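Side-chain contacts in activating signal cointegrator 1 complex subunit 2 (Homo sapiens, PDB 6YXQ), which binds K63-linked polyubiquitin and recruits the ASCC3 helicase and ALKBH3 to sites of DNA alkylation damage, and also takes part in rescuing stalled ribosomes: residues A289-M294 with Q314-S319; K322-F327 with K365-D370; E379-L384 with Y398-V403. All blocks are in the same frame, centred on the assembly; numbering follows the deposited sequence.

Interaction 1 of 3, residues A289-M294 with Q314-S319; sequences AAIPEM and QRLSHS
Leu316 reaches from helix 306-340 to Ile291 and Met294 of helix 279-300, two helices that follow each other in the chain and pack as a helical hairpin within this largely helical N-terminal part of ASCC2. With CG anti to the backbone N (chi1 -176°), its side chain extends toward the partner helix, where CD1 lies 3.9 Å from Ile291 CD1. The two side chains run alongside each other in opposite senses, and the isoleucine makes the contact through its end, with both of its torsions near -60°. The other branch, Leu316 CD2, settles against the root of Met294, a selenomethionine, 4.1 Å from its CB; the bent outer part of that chain is not what touches the leucine. No hydrogen bond crosses between the segments, so apolar packing carries this buried contact. The far side of segment 314-319 serves another purpose: Gln314 and His318 hydrogen-bond to backbone N atoms of Phe183 and Asp181 of the ASCC3 chain. Ser319 folds its hydroxyl back, and Arg315 O takes Ser319 OG at 2.5 Å from one face of its carbonyl plane and Ser319 N from the opposite face.

Interaction 2 of 3, residues K322-F327 with K365-D370; sequences KLMEIF and KRFLRD
The short axes of helices 322-327 and 365-370 cross at -80°, almost perpendicular, and approach to 11.5 Å, with Met324 CA and Asp370 CA the nearest backbone pair. Large side chains span this separation. Phe367 directs the edge of its ring at the face of Phe327, an edge-to-face pair with centroids 5.3 Å apart and planes at 61°. Its leading atom, Phe367 CZ, stands over the rim of the Phe327 ring, 3.8 Å from CD2. Both phenylalanines have CG anti to the backbone N, and through this extension the Phe367 ring comes nearer to the partner helix than its CB direction alone would suggest. Met324, a selenomethionine, runs past Phe367 in the opposite sense, its CG 4.1 Å from Phe367 CE1. Bends at chi2 and chi3 then carry its methyl to Asp370, where Met324 CE lies 3.7 Å from CB. Asp370 OD2 accepts a nearly straight bond from Arg366 NE of its own helix (2.7 Å, 168°), in the guanidinium plane; it is also hydrogen-bonded to Tyr287 OH of helix 279-300. Arg366 in turn forms a salt bridge with Glu295, tying this helix to helix 279-300. Were Phe327 replaced by an alanine, the Phe367 edge would probably lose its aromatic face and a gap would be likely to open between the helices. Tyr371 also pairs edge-to-face with Phe327, while Ala284 of helix 279-300 touches Phe367. The result is a near-perpendicular helix-helix packing with an edge-to-face aromatic pair at its centre, which lays the short helix 365-374 across the long helix 306-340 in the helical C-terminal half of this chain.

Interaction 3 of 3, residues E379-L384 with Y398-V403; sequences EDISLL and YILQAV
Ile381 of helix 377-387 extends to Ile399 and Leu400 on helix 394-408, and its CD1 makes both contacts. Along the second helix, Tyr398 comes first and offers one face of its ring to CG1 of the next residue, Ile399, which lies 3.6 Å above the ring plane toward the rim. Ile399 itself presents its other branch to Ile381: CG2, anti to the backbone N, stands 4.0 Å from Ile381 CD1, while the side chain also packs on Leu355 and Phe358 of helix 348-359. Leu400 follows, and here the two side chains meet tip to tip, with Leu400 CG 4.0 Å from Ile381 CD1. Although its CB does not point straight at the partner helix, the end of the leucine bends nearer. On the opposite segment Ile381 has CG1 anti to the carbonyl carbon (chi1 -73°) and an extended chi2 of -169°, a shape that carries the terminal methyl up to both partners. Farther along, Ala402 and Val403 turn to Leu368 of helix 365-374, with Val403 also meeting Val377. No hydrogen bond or salt bridge joins the two segments. Between them cohesion therefore rests on dispersion and the exclusion of water from aliphatic surfaces, and within this contact shape fit, not directional bonding, probably holds the two helices together.

The three contacts follow one another along the chain and lie in one continuous helical region. Interactions 1 and 2 share helix 306-340 and have centres about 11 Å apart; they touch where Arg366 NH2 lies 3.8 Å from Ile291 CG2. Interaction 2 also meets interaction 3, at a centre separation of about 15 Å, through Leu368 CD1 packing 3.8 Å from Ala402 CB. Interactions 1 and 3 do not touch, their nearest atoms being about 15 Å apart, so interaction 2 bridges them. The ASCC3 chain borders interaction 1 and comes near interaction 2 at Lys322, through a long, weak ion pair, whereas it does not reach interaction 3.

Interaction 1 of 3, residues A289-M294 with Q314-S319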
ATOM      1  N   ALA B 289     -19.478  20.564 -15.298  1.00 72.83           N
ATOM      2  CA  ALA B 289     -19.921  21.402 -14.188  1.00 69.62           C
ATOM      3  C   ALA B 289     -18.734  21.935 -13.400  1.00 78.60           C
ATOM      4  O   ALA B 289     -18.624  23.141 -13.147  1.00 91.91           O
ATOM      5  CB  ALA B 289     -20.857  20.611 -13.274  1.00 66.62           C
ATOM      6  N   ALA B 290     -17.818  21.047 -13.039  1.00 70.79           N
ATOM      7  CA  ALA B 290     -16.791  21.344 -12.060  1.00 62.93           C
ATOM      8  C   ALA B 290     -15.620  22.099 -12.678  1.00 73.18           C
ATOM      9  O   ALA B 290     -15.201  23.135 -12.148  1.00 60.29           O
ATOM     10  CB  ALA B 290     -16.330  20.032 -11.429  1.00 51.92           C
ATOM     11  N   ILE B 291     -15.105  21.615 -13.818  1.00 69.17           N
ATOM     12  CA  ILE B 291     -13.800  22.065 -14.315  1.00 65.04           C
ATOM     13  C   ILE B 291     -13.761  23.572 -14.611  1.00 64.41           C
ATOM     14  O   ILE B 291     -12.830  24.241 -14.156  1.00 79.30           O
ATOM     15  CB  ILE B 291     -13.366  21.223 -15.504  1.00 71.49           C
ATOM     16  CG1 ILE B 291     -13.142  19.760 -15.093  1.00 65.62           C
ATOM     17  CG2 ILE B 291     -12.140  21.824 -16.181  1.00 72.67           C
ATOM     18  CD1 ILE B 291     -12.427  19.580 -13.758  1.00 50.41           C
ATOM     19  N   PRO B 292     -14.704  24.137 -15.383  1.00 59.43           N
ATOM     20  CA  PRO B 292     -14.593  25.582 -15.688  1.00 60.72           C
ATOM     21  C   PRO B 292     -14.536  26.477 -14.459  1.00 76.87           C
ATOM     22  O   PRO B 292     -13.676  27.370 -14.378  1.00 83.88           O
ATOM     23  CB  PRO B 292     -15.850  25.845 -16.530  1.00 51.37           C
ATOM     24  CG  PRO B 292     -16.153  24.529 -17.165  1.00 47.95           C
ATOM     25  CD  PRO B 292     -15.816  23.518 -16.120  1.00 73.89           C
ATOM     26  N   GLU B 293     -15.435  26.267 -13.497  1.00 88.35           N
ATOM     27  CA  GLU B 293     -15.503  27.160 -12.344  1.00 87.45           C
ATOM     28  C   GLU B 293     -14.220  27.098 -11.523  1.00 87.82           C
ATOM     29  O   GLU B 293     -13.679  28.136 -11.122  1.00100.03           O
ATOM     30  CB  GLU B 293     -16.724  26.814 -11.486  1.00 93.31           C
ATOM     31  CG  GLU B 293     -16.929  27.708 -10.277  1.00101.30           C
ATOM     32  CD  GLU B 293     -17.174  29.155 -10.658  1.00126.00           C
ATOM     33  OE1 GLU B 293     -17.884  29.397 -11.660  1.00126.32           O
ATOM     34  OE2 GLU B 293     -16.650  30.049  -9.956  1.00135.74           O
HETATM   35  N   MSE B 294     -13.710  25.895 -11.284  1.00 75.19           N
HETATM   36  CA  MSE B 294     -12.499  25.713 -10.494  1.00 79.87           C
HETATM   37  C   MSE B 294     -11.268  26.247 -11.215  1.00 79.44           C
HETATM   38  O   MSE B 294     -10.374  26.828 -10.594  1.00 68.94           O
HETATM   39  CB  MSE B 294     -12.296  24.240 -10.158  1.00 71.73           C
HETATM   40  CG  MSE B 294     -13.524  23.512  -9.646  1.00 87.36           C
HETATM   41 SE   MSE B 294     -12.898  21.996  -8.602  1.00115.22          SE
HETATM   42  CE  MSE B 294     -13.855  20.512  -9.303  1.00101.05           C
ATOM     43  N   GLN B 314      -1.757  22.274 -10.872  1.00 74.61           N
ATOM     44  CA  GLN B 314      -1.165  21.009 -11.299  1.00 75.99           C
ATOM     45  C   GLN B 314      -2.100  19.845 -11.004  1.00 71.67           C
ATOM     46  O   GLN B 314      -2.339  18.986 -11.863  1.00 75.88           O
ATOM     47  CB  GLN B 314       0.184  20.793 -10.611  1.00 74.77           C
ATOM     48  CG  GLN B 314       1.256  21.769 -11.042  1.00 83.23           C
ATOM     49  CD  GLN B 314       1.708  21.531 -12.463  1.00 80.65           C
ATOM     50  OE1 GLN B 314       1.978  20.395 -12.862  1.00 81.38           O
ATOM     51  NE2 GLN B 314       1.782  22.604 -13.242  1.00 76.51           N
ATOM     52  N   ARG B 315      -2.651  19.816  -9.788  1.00 63.76           N
ATOM     53  CA  ARG B 315      -3.544  18.730  -9.393  1.00 67.93           C
ATOM     54  C   ARG B 315      -4.826  18.728 -10.215  1.00 78.01           C
ATOM     55  O   ARG B 315      -5.314  17.663 -10.605  1.00 82.82           O
ATOM     56  CB  ARG B 315      -3.865  18.833  -7.903  1.00 65.33           C
ATOM     57  CG  ARG B 315      -2.632  18.745  -7.029  1.00 66.52           C
ATOM     58  CD  ARG B 315      -2.950  18.719  -5.541  1.00 66.69           C
ATOM     59  NE  ARG B 315      -1.715  18.665  -4.765  1.00 66.02           N
ATOM     60  CZ  ARG B 315      -1.038  17.547  -4.535  1.00 79.00           C
ATOM     61  NH1 ARG B 315      -1.495  16.392  -5.006  1.00 70.59           N
ATOM     62  NH2 ARG B 315       0.089  17.581  -3.833  1.00 83.71           N
ATOM     63  N   LEU B 316      -5.389  19.907 -10.489  1.00 63.97           N
ATOM     64  CA  LEU B 316      -6.612  19.981 -11.282  1.00 62.99           C
ATOM     65  C   LEU B 316      -6.384  19.473 -12.700  1.00 75.51           C
ATOM     66  O   LEU B 316      -7.204  18.716 -13.234  1.00 90.84           O
ATOM     67  CB  LEU B 316      -7.134  21.417 -11.307  1.00 67.92           C
ATOM     68  CG  LEU B 316      -8.462  21.625 -12.036  1.00 69.48           C
ATOM     69  CD1 LEU B 316      -9.538  20.735 -11.426  1.00 64.32           C
ATOM     70  CD2 LEU B 316      -8.884  23.093 -12.027  1.00 68.88           C
ATOM     71  N   SER B 317      -5.278  19.880 -13.329  1.00 75.38           N
ATOM     72  CA  SER B 317      -4.988  19.395 -14.676  1.00 74.62           C
ATOM     73  C   SER B 317      -4.736  17.892 -14.678  1.00 78.66           C
ATOM     74  O   SER B 317      -5.205  17.174 -15.575  1.00 89.25           O
ATOM     75  CB  SER B 317      -3.799  20.153 -15.255  1.00 71.31           C
ATOM     76  OG  SER B 317      -3.896  21.529 -14.942  1.00 75.75           O
ATOM     77  N   HIS B 318      -4.013  17.396 -13.671  1.00 66.33           N
ATOM     78  CA  HIS B 318      -3.837  15.959 -13.517  1.00 58.89           C
ATOM     79  C   HIS B 318      -5.182  15.247 -13.394  1.00 67.34           C
ATOM     80  O   HIS B 318      -5.394  14.191 -14.004  1.00 75.23           O
ATOM     81  CB  HIS B 318      -2.949  15.693 -12.301  1.00 52.00           C
ATOM     82  CG  HIS B 318      -2.857  14.255 -11.908  1.00 57.43           C
ATOM     83  ND1 HIS B 318      -1.902  13.402 -12.417  1.00 66.72           N
ATOM     84  CD2 HIS B 318      -3.589  13.523 -11.034  1.00 63.42           C
ATOM     85  CE1 HIS B 318      -2.056  12.204 -11.883  1.00 74.74           C
ATOM     86  NE2 HIS B 318      -3.074  12.250 -11.041  1.00 68.06           N
ATOM     87  N   SER B 319      -6.113  15.823 -12.629  1.00 66.01           N
ATOM     88  CA  SER B 319      -7.408  15.178 -12.433  1.00 73.21           C
ATOM     89  C   SER B 319      -8.206  15.151 -13.726  1.00 69.96           C
ATOM     90  O   SER B 319      -8.879  14.158 -14.024  1.00 75.00           O
ATOM     91  CB  SER B 319      -8.207  15.884 -11.333  1.00 58.56           C
ATOM     92  OG  SER B 319      -7.375  16.282 -10.262  1.00 71.12           O
TER

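Interaction 2 of 3, residues K322-F327 with K365-D370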
ATOM      1  N   LYS B 322      -6.724  12.409 -15.927  1.00 66.93           N
ATOM      2  CA  LYS B 322      -7.085  11.076 -15.453  1.00 59.65           C
ATOM      3  C   LYS B 322      -8.558  10.772 -15.703  1.00 67.96           C
ATOM      4  O   LYS B 322      -8.918   9.625 -15.994  1.00 67.44           O
ATOM      5  CB  LYS B 322      -6.763  10.936 -13.967  1.00 61.19           C
ATOM      6  CG  LYS B 322      -5.284  10.935 -13.648  1.00 56.62           C
ATOM      7  CD  LYS B 322      -4.546   9.913 -14.477  1.00 65.26           C
ATOM      8  CE  LYS B 322      -3.073  10.253 -14.581  1.00 71.09           C
ATOM      9  NZ  LYS B 322      -2.389   9.391 -15.578  1.00 79.39           N
ATOM     10  N   LEU B 323      -9.428  11.780 -15.586  1.00 68.10           N
ATOM     11  CA  LEU B 323     -10.842  11.564 -15.878  1.00 65.21           C
ATOM     12  C   LEU B 323     -11.036  11.149 -17.328  1.00 65.19           C
ATOM     13  O   LEU B 323     -11.763  10.189 -17.624  1.00 71.98           O
ATOM     14  CB  LEU B 323     -11.652  12.826 -15.571  1.00 56.56           C
ATOM     15  CG  LEU B 323     -12.293  12.981 -14.189  1.00 58.62           C
ATOM     16  CD1 LEU B 323     -12.619  14.441 -13.902  1.00 58.89           C
ATOM     17  CD2 LEU B 323     -13.549  12.149 -14.101  1.00 68.26           C
HETATM   18  N   MSE B 324     -10.385  11.854 -18.246  1.00 73.75           N
HETATM   19  CA  MSE B 324     -10.542  11.501 -19.656  1.00 88.94           C
HETATM   20  C   MSE B 324      -9.941  10.136 -19.985  1.00 76.00           C
HETATM   21  O   MSE B 324     -10.461   9.398 -20.832  1.00 71.18           O
HETATM   22  CB  MSE B 324      -9.925  12.561 -20.556  1.00101.50           C
HETATM   23  CG  MSE B 324     -10.878  13.677 -20.890  1.00114.61           C
HETATM   24 SE   MSE B 324     -10.393  15.262 -19.950  1.00184.97          SE
HETATM   25  CE  MSE B 324      -9.040  15.899 -21.192  1.00170.48           C
ATOM     26  N   GLU B 325      -8.837   9.804 -19.314  1.00 69.47           N
ATOM     27  CA  GLU B 325      -8.247   8.485 -19.506  1.00 60.51           C
ATOM     28  C   GLU B 325      -9.185   7.390 -19.010  1.00 75.76           C
ATOM     29  O   GLU B 325      -9.316   6.340 -19.649  1.00 92.99           O
ATOM     30  CB  GLU B 325      -6.889   8.414 -18.811  1.00 55.87           C
ATOM     31  CG  GLU B 325      -5.877   9.372 -19.423  1.00 71.09           C
ATOM     32  CD  GLU B 325      -4.513   9.324 -18.764  1.00 71.88           C
ATOM     33  OE1 GLU B 325      -4.445   9.086 -17.538  1.00 64.09           O
ATOM     34  OE2 GLU B 325      -3.509   9.533 -19.481  1.00 75.93           O
ATOM     35  N   ILE B 326      -9.858   7.624 -17.881  1.00 65.40           N
ATOM     36  CA  ILE B 326     -10.873   6.684 -17.410  1.00 68.30           C
ATOM     37  C   ILE B 326     -11.960   6.511 -18.464  1.00 72.34           C
ATOM     38  O   ILE B 326     -12.348   5.382 -18.815  1.00 60.52           O
ATOM     39  CB  ILE B 326     -11.455   7.167 -16.068  1.00 56.72           C
ATOM     40  CG1 ILE B 326     -10.402   7.073 -14.968  1.00 64.85           C
ATOM     41  CG2 ILE B 326     -12.677   6.358 -15.680  1.00 52.27           C
ATOM     42  CD1 ILE B 326     -10.780   7.796 -13.706  1.00 54.21           C
ATOM     43  N   PHE B 327     -12.481   7.639 -18.966  1.00 69.08           N
ATOM     44  CA  PHE B 327     -13.513   7.614 -20.001  1.00 56.97           C
ATOM     45  C   PHE B 327     -13.085   6.749 -21.177  1.00 64.36           C
ATOM     46  O   PHE B 327     -13.831   5.866 -21.629  1.00 75.02           O
ATOM     47  CB  PHE B 327     -13.814   9.039 -20.469  1.00 51.52           C
ATOM     48  CG  PHE B 327     -14.977   9.145 -21.430  1.00 63.46           C
ATOM     49  CD1 PHE B 327     -14.811   8.884 -22.787  1.00 63.87           C
ATOM     50  CD2 PHE B 327     -16.228   9.537 -20.979  1.00 55.75           C
ATOM     51  CE1 PHE B 327     -15.874   8.991 -23.671  1.00 55.40           C
ATOM     52  CE2 PHE B 327     -17.297   9.655 -21.860  1.00 61.25           C
ATOM     53  CZ  PHE B 327     -17.123   9.380 -23.205  1.00 50.13           C
ATOM     54  N   LYS B 365     -19.858  20.619 -24.233  1.00 67.62           N
ATOM     55  CA  LYS B 365     -18.917  21.088 -25.250  1.00 70.06           C
ATOM     56  C   LYS B 365     -17.501  21.240 -24.700  1.00 70.71           C
ATOM     57  O   LYS B 365     -16.529  20.913 -25.390  1.00 72.89           O
ATOM     58  CB  LYS B 365     -19.407  22.403 -25.851  1.00 60.68           C
ATOM     59  CG  LYS B 365     -20.729  22.297 -26.604  1.00 70.62           C
ATOM     60  CD  LYS B 365     -21.313  23.681 -26.898  1.00 93.82           C
ATOM     61  CE  LYS B 365     -20.513  24.423 -27.973  1.00 97.95           C
ATOM     62  NZ  LYS B 365     -21.091  25.759 -28.292  1.00 99.88           N
ATOM     63  N   ARG B 366     -17.358  21.724 -23.466  1.00 63.27           N
ATOM     64  CA  ARG B 366     -16.023  21.878 -22.891  1.00 74.56           C
ATOM     65  C   ARG B 366     -15.365  20.523 -22.669  1.00 77.32           C
ATOM     66  O   ARG B 366     -14.187  20.327 -22.990  1.00 71.86           O
ATOM     67  CB  ARG B 366     -16.094  22.659 -21.579  1.00 69.13           C
ATOM     68  CG  ARG B 366     -14.827  22.574 -20.735  1.00 69.40           C
ATOM     69  CD  ARG B 366     -13.618  23.105 -21.483  1.00 76.12           C
ATOM     70  NE  ARG B 366     -12.383  22.860 -20.751  1.00 84.36           N
ATOM     71  CZ  ARG B 366     -11.806  23.753 -19.954  1.00 90.64           C
ATOM     72  NH1 ARG B 366     -12.357  24.952 -19.795  1.00 85.55           N
ATOM     73  NH2 ARG B 366     -10.680  23.451 -19.317  1.00 86.36           N
ATOM     74  N   PHE B 367     -16.106  19.573 -22.102  1.00 77.27           N
ATOM     75  CA  PHE B 367     -15.563  18.231 -21.969  1.00 62.57           C
ATOM     76  C   PHE B 367     -15.285  17.619 -23.333  1.00 66.10           C
ATOM     77  O   PHE B 367     -14.272  16.939 -23.518  1.00 65.81           O
ATOM     78  CB  PHE B 367     -16.519  17.342 -21.185  1.00 65.02           C
ATOM     79  CG  PHE B 367     -16.241  15.882 -21.356  1.00 69.20           C
ATOM     80  CD1 PHE B 367     -15.220  15.275 -20.648  1.00 64.58           C
ATOM     81  CD2 PHE B 367     -16.981  15.120 -22.244  1.00 74.97           C
ATOM     82  CE1 PHE B 367     -14.951  13.932 -20.808  1.00 62.95           C
ATOM     83  CE2 PHE B 367     -16.715  13.776 -22.409  1.00 67.38           C
ATOM     84  CZ  PHE B 367     -15.699  13.182 -21.690  1.00 66.36           C
ATOM     85  N   LEU B 368     -16.184  17.832 -24.298  1.00 56.12           N
ATOM     86  CA  LEU B 368     -15.980  17.255 -25.619  1.00 49.68           C
ATOM     87  C   LEU B 368     -14.696  17.774 -26.244  1.00 66.20           C
ATOM     88  O   LEU B 368     -13.908  17.005 -26.802  1.00 61.27           O
ATOM     89  CB  LEU B 368     -17.173  17.560 -26.523  1.00 46.94           C
ATOM     90  CG  LEU B 368     -17.936  16.344 -27.053  1.00 64.92           C
ATOM     91  CD1 LEU B 368     -18.962  16.791 -28.078  1.00 67.25           C
ATOM     92  CD2 LEU B 368     -16.991  15.305 -27.641  1.00 48.79           C
ATOM     93  N   ARG B 369     -14.467  19.083 -26.147  1.00 65.05           N
ATOM     94  CA  ARG B 369     -13.292  19.694 -26.758  1.00 64.38           C
ATOM     95  C   ARG B 369     -12.006  19.100 -26.193  1.00 64.95           C
ATOM     96  O   ARG B 369     -11.139  18.637 -26.942  1.00 76.79           O
ATOM     97  CB  ARG B 369     -13.357  21.207 -26.542  1.00 84.43           C
ATOM     98  CG  ARG B 369     -12.132  21.997 -26.942  1.00103.48           C
ATOM     99  CD  ARG B 369     -12.094  23.337 -26.201  1.00114.40           C
ATOM    100  NE  ARG B 369     -13.423  23.829 -25.838  1.00115.75           N
ATOM    101  CZ  ARG B 369     -13.650  24.751 -24.907  1.00110.25           C
ATOM    102  NH1 ARG B 369     -12.632  25.279 -24.236  1.00120.62           N
ATOM    103  NH2 ARG B 369     -14.892  25.139 -24.642  1.00 86.62           N
ATOM    104  N   ASP B 370     -11.888  19.069 -24.862  1.00 64.16           N
ATOM    105  CA  ASP B 370     -10.692  18.542 -24.206  1.00 69.50           C
ATOM    106  C   ASP B 370     -10.523  17.045 -24.464  1.00 76.74           C
ATOM    107  O   ASP B 370      -9.412  16.569 -24.762  1.00 68.14           O
ATOM    108  CB  ASP B 370     -10.773  18.820 -22.702  1.00 56.35           C
ATOM    109  CG  ASP B 370     -10.761  20.314 -22.372  1.00 80.12           C
ATOM    110  OD1 ASP B 370     -10.572  21.148 -23.289  1.00 91.91           O
ATOM    111  OD2 ASP B 370     -10.954  20.656 -21.187  1.00 71.72           O
TER

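Interaction 3 of 3, residues E379-L384 with Y398-V403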
ATOM      1  N   GLU B 379     -11.013   9.333 -34.889  1.00 77.45           N
ATOM      2  CA  GLU B 379     -10.211   8.126 -35.045  1.00 79.22           C
ATOM      3  C   GLU B 379     -10.937   6.897 -34.507  1.00 75.79           C
ATOM      4  O   GLU B 379     -10.757   5.793 -35.034  1.00 75.75           O
ATOM      5  CB  GLU B 379      -8.853   8.330 -34.364  1.00 67.99           C
ATOM      6  CG  GLU B 379      -8.283   7.129 -33.650  1.00 73.04           C
ATOM      7  CD  GLU B 379      -6.967   7.449 -32.980  1.00 84.46           C
ATOM      8  OE1 GLU B 379      -6.483   8.585 -33.159  1.00 85.84           O
ATOM      9  OE2 GLU B 379      -6.416   6.571 -32.283  1.00 94.40           O
ATOM     10  N   ASP B 380     -11.775   7.064 -33.480  1.00 64.42           N
ATOM     11  CA  ASP B 380     -12.538   5.931 -32.971  1.00 62.93           C
ATOM     12  C   ASP B 380     -13.812   5.693 -33.778  1.00 71.53           C
ATOM     13  O   ASP B 380     -14.286   4.554 -33.853  1.00 73.49           O
ATOM     14  CB  ASP B 380     -12.866   6.141 -31.490  1.00 51.66           C
ATOM     15  CG  ASP B 380     -11.639   6.027 -30.600  1.00 75.35           C
ATOM     16  OD1 ASP B 380     -10.742   5.220 -30.922  1.00 79.94           O
ATOM     17  OD2 ASP B 380     -11.563   6.747 -29.581  1.00 84.95           O
ATOM     18  N   ILE B 381     -14.371   6.738 -34.393  1.00 64.77           N
ATOM     19  CA  ILE B 381     -15.531   6.550 -35.260  1.00 56.70           C
ATOM     20  C   ILE B 381     -15.142   5.762 -36.504  1.00 60.51           C
ATOM     21  O   ILE B 381     -15.892   4.894 -36.969  1.00 81.86           O
ATOM     22  CB  ILE B 381     -16.151   7.911 -35.622  1.00 56.73           C
ATOM     23  CG1 ILE B 381     -16.895   8.501 -34.426  1.00 45.58           C
ATOM     24  CG2 ILE B 381     -17.091   7.780 -36.808  1.00 57.56           C
ATOM     25  CD1 ILE B 381     -17.747   9.705 -34.798  1.00 45.81           C
ATOM     26  N   SER B 382     -13.961   6.042 -37.059  1.00 68.79           N
ATOM     27  CA  SER B 382     -13.518   5.287 -38.223  1.00 77.74           C
ATOM     28  C   SER B 382     -13.313   3.814 -37.899  1.00 77.20           C
ATOM     29  O   SER B 382     -13.441   2.974 -38.787  1.00 97.74           O
ATOM     30  CB  SER B 382     -12.237   5.888 -38.799  1.00 79.98           C
ATOM     31  OG  SER B 382     -11.319   6.186 -37.772  1.00 98.55           O
ATOM     32  N   LEU B 383     -13.006   3.471 -36.645  1.00 68.70           N
ATOM     33  CA  LEU B 383     -12.926   2.061 -36.270  1.00 62.50           C
ATOM     34  C   LEU B 383     -14.267   1.367 -36.471  1.00 76.47           C
ATOM     35  O   LEU B 383     -14.345   0.290 -37.078  1.00 86.00           O
ATOM     36  CB  LEU B 383     -12.475   1.922 -34.818  1.00 61.34           C
ATOM     37  CG  LEU B 383     -11.073   2.400 -34.477  1.00 58.90           C
ATOM     38  CD1 LEU B 383     -10.794   2.163 -33.006  1.00 64.92           C
ATOM     39  CD2 LEU B 383     -10.076   1.676 -35.341  1.00 67.20           C
ATOM     40  N   LEU B 384     -15.338   1.972 -35.954  1.00 78.00           N
ATOM     41  CA  LEU B 384     -16.670   1.425 -36.174  1.00 77.45           C
ATOM     42  C   LEU B 384     -16.998   1.370 -37.657  1.00 73.01           C
ATOM     43  O   LEU B 384     -17.566   0.385 -38.138  1.00 76.21           O
ATOM     44  CB  LEU B 384     -17.711   2.260 -35.432  1.00 63.71           C
ATOM     45  CG  LEU B 384     -17.291   2.820 -34.080  1.00 63.96           C
ATOM     46  CD1 LEU B 384     -18.242   3.912 -33.686  1.00 61.79           C
ATOM     47  CD2 LEU B 384     -17.264   1.734 -33.027  1.00 80.08           C
ATOM     48  N   TYR B 398     -23.569  13.842 -36.824  1.00 56.99           N
ATOM     49  CA  TYR B 398     -23.893  14.792 -35.762  1.00 67.71           C
ATOM     50  C   TYR B 398     -22.824  14.802 -34.678  1.00 71.67           C
ATOM     51  O   TYR B 398     -22.401  15.877 -34.232  1.00 82.11           O
ATOM     52  CB  TYR B 398     -25.274  14.485 -35.172  1.00 71.76           C
ATOM     53  CG  TYR B 398     -25.395  13.182 -34.406  1.00 62.59           C
ATOM     54  CD1 TYR B 398     -25.440  11.966 -35.068  1.00 67.75           C
ATOM     55  CD2 TYR B 398     -25.495  13.175 -33.020  1.00 64.73           C
ATOM     56  CE1 TYR B 398     -25.558  10.781 -34.375  1.00 68.85           C
ATOM     57  CE2 TYR B 398     -25.616  11.993 -32.315  1.00 59.54           C
ATOM     58  CZ  TYR B 398     -25.648  10.797 -32.998  1.00 65.02           C
ATOM     59  OH  TYR B 398     -25.778   9.610 -32.306  1.00 61.60           O
ATOM     60  N   ILE B 399     -22.335  13.621 -34.282  1.00 67.44           N
ATOM     61  CA  ILE B 399     -21.298  13.550 -33.253  1.00 63.33           C
ATOM     62  C   ILE B 399     -20.098  14.400 -33.652  1.00 62.14           C
ATOM     63  O   ILE B 399     -19.616  15.238 -32.877  1.00 67.78           O
ATOM     64  CB  ILE B 399     -20.894  12.089 -32.993  1.00 58.36           C
ATOM     65  CG1 ILE B 399     -22.039  11.328 -32.320  1.00 58.66           C
ATOM     66  CG2 ILE B 399     -19.651  12.041 -32.128  1.00 61.60           C
ATOM     67  CD1 ILE B 399     -21.937   9.823 -32.422  1.00 41.28           C
ATOM     68  N   LEU B 400     -19.632  14.235 -34.890  1.00 57.98           N
ATOM     69  CA  LEU B 400     -18.497  15.032 -35.343  1.00 63.97           C
ATOM     70  C   LEU B 400     -18.851  16.512 -35.362  1.00 81.39           C
ATOM     71  O   LEU B 400     -18.044  17.351 -34.935  1.00 86.32           O
ATOM     72  CB  LEU B 400     -18.032  14.565 -36.720  1.00 52.07           C
ATOM     73  CG  LEU B 400     -17.347  13.195 -36.734  1.00 53.79           C
ATOM     74  CD1 LEU B 400     -17.255  12.653 -38.148  1.00 57.05           C
ATOM     75  CD2 LEU B 400     -15.969  13.286 -36.101  1.00 54.02           C
ATOM     76  N   GLN B 401     -20.072  16.853 -35.806  1.00 73.25           N
ATOM     77  CA  GLN B 401     -20.425  18.266 -35.834  1.00 74.59           C
ATOM     78  C   GLN B 401     -20.587  18.811 -34.427  1.00 87.01           C
ATOM     79  O   GLN B 401     -20.447  20.025 -34.221  1.00 96.25           O
ATOM     80  CB  GLN B 401     -21.686  18.523 -36.667  1.00 59.43           C
ATOM     81  CG  GLN B 401     -21.928  20.033 -36.880  1.00107.12           C
ATOM     82  CD  GLN B 401     -22.386  20.403 -38.287  1.00126.17           C
ATOM     83  OE1 GLN B 401     -23.583  20.495 -38.554  1.00139.21           O
ATOM     84  NE2 GLN B 401     -21.429  20.651 -39.185  1.00129.97           N
ATOM     85  N   ALA B 402     -20.830  17.936 -33.448  1.00 68.61           N
ATOM     86  CA  ALA B 402     -20.704  18.362 -32.064  1.00 64.66           C
ATOM     87  C   ALA B 402     -19.257  18.733 -31.768  1.00 61.49           C
ATOM     88  O   ALA B 402     -18.956  19.876 -31.397  1.00 73.42           O
ATOM     89  CB  ALA B 402     -21.193  17.262 -31.125  1.00 59.24           C
ATOM     90  N   VAL B 403     -18.341  17.785 -31.996  1.00 51.00           N
ATOM     91  CA  VAL B 403     -16.921  18.009 -31.733  1.00 62.00           C
ATOM     92  C   VAL B 403     -16.474  19.327 -32.347  1.00 66.40           C
ATOM     93  O   VAL B 403     -15.946  20.211 -31.660  1.00 61.93           O
ATOM     94  CB  VAL B 403     -16.085  16.836 -32.268  1.00 58.78           C
ATOM     95  CG1 VAL B 403     -14.600  17.161 -32.191  1.00 51.08           C
ATOM     96  CG2 VAL B 403     -16.405  15.565 -31.502  1.00 48.91           C
TER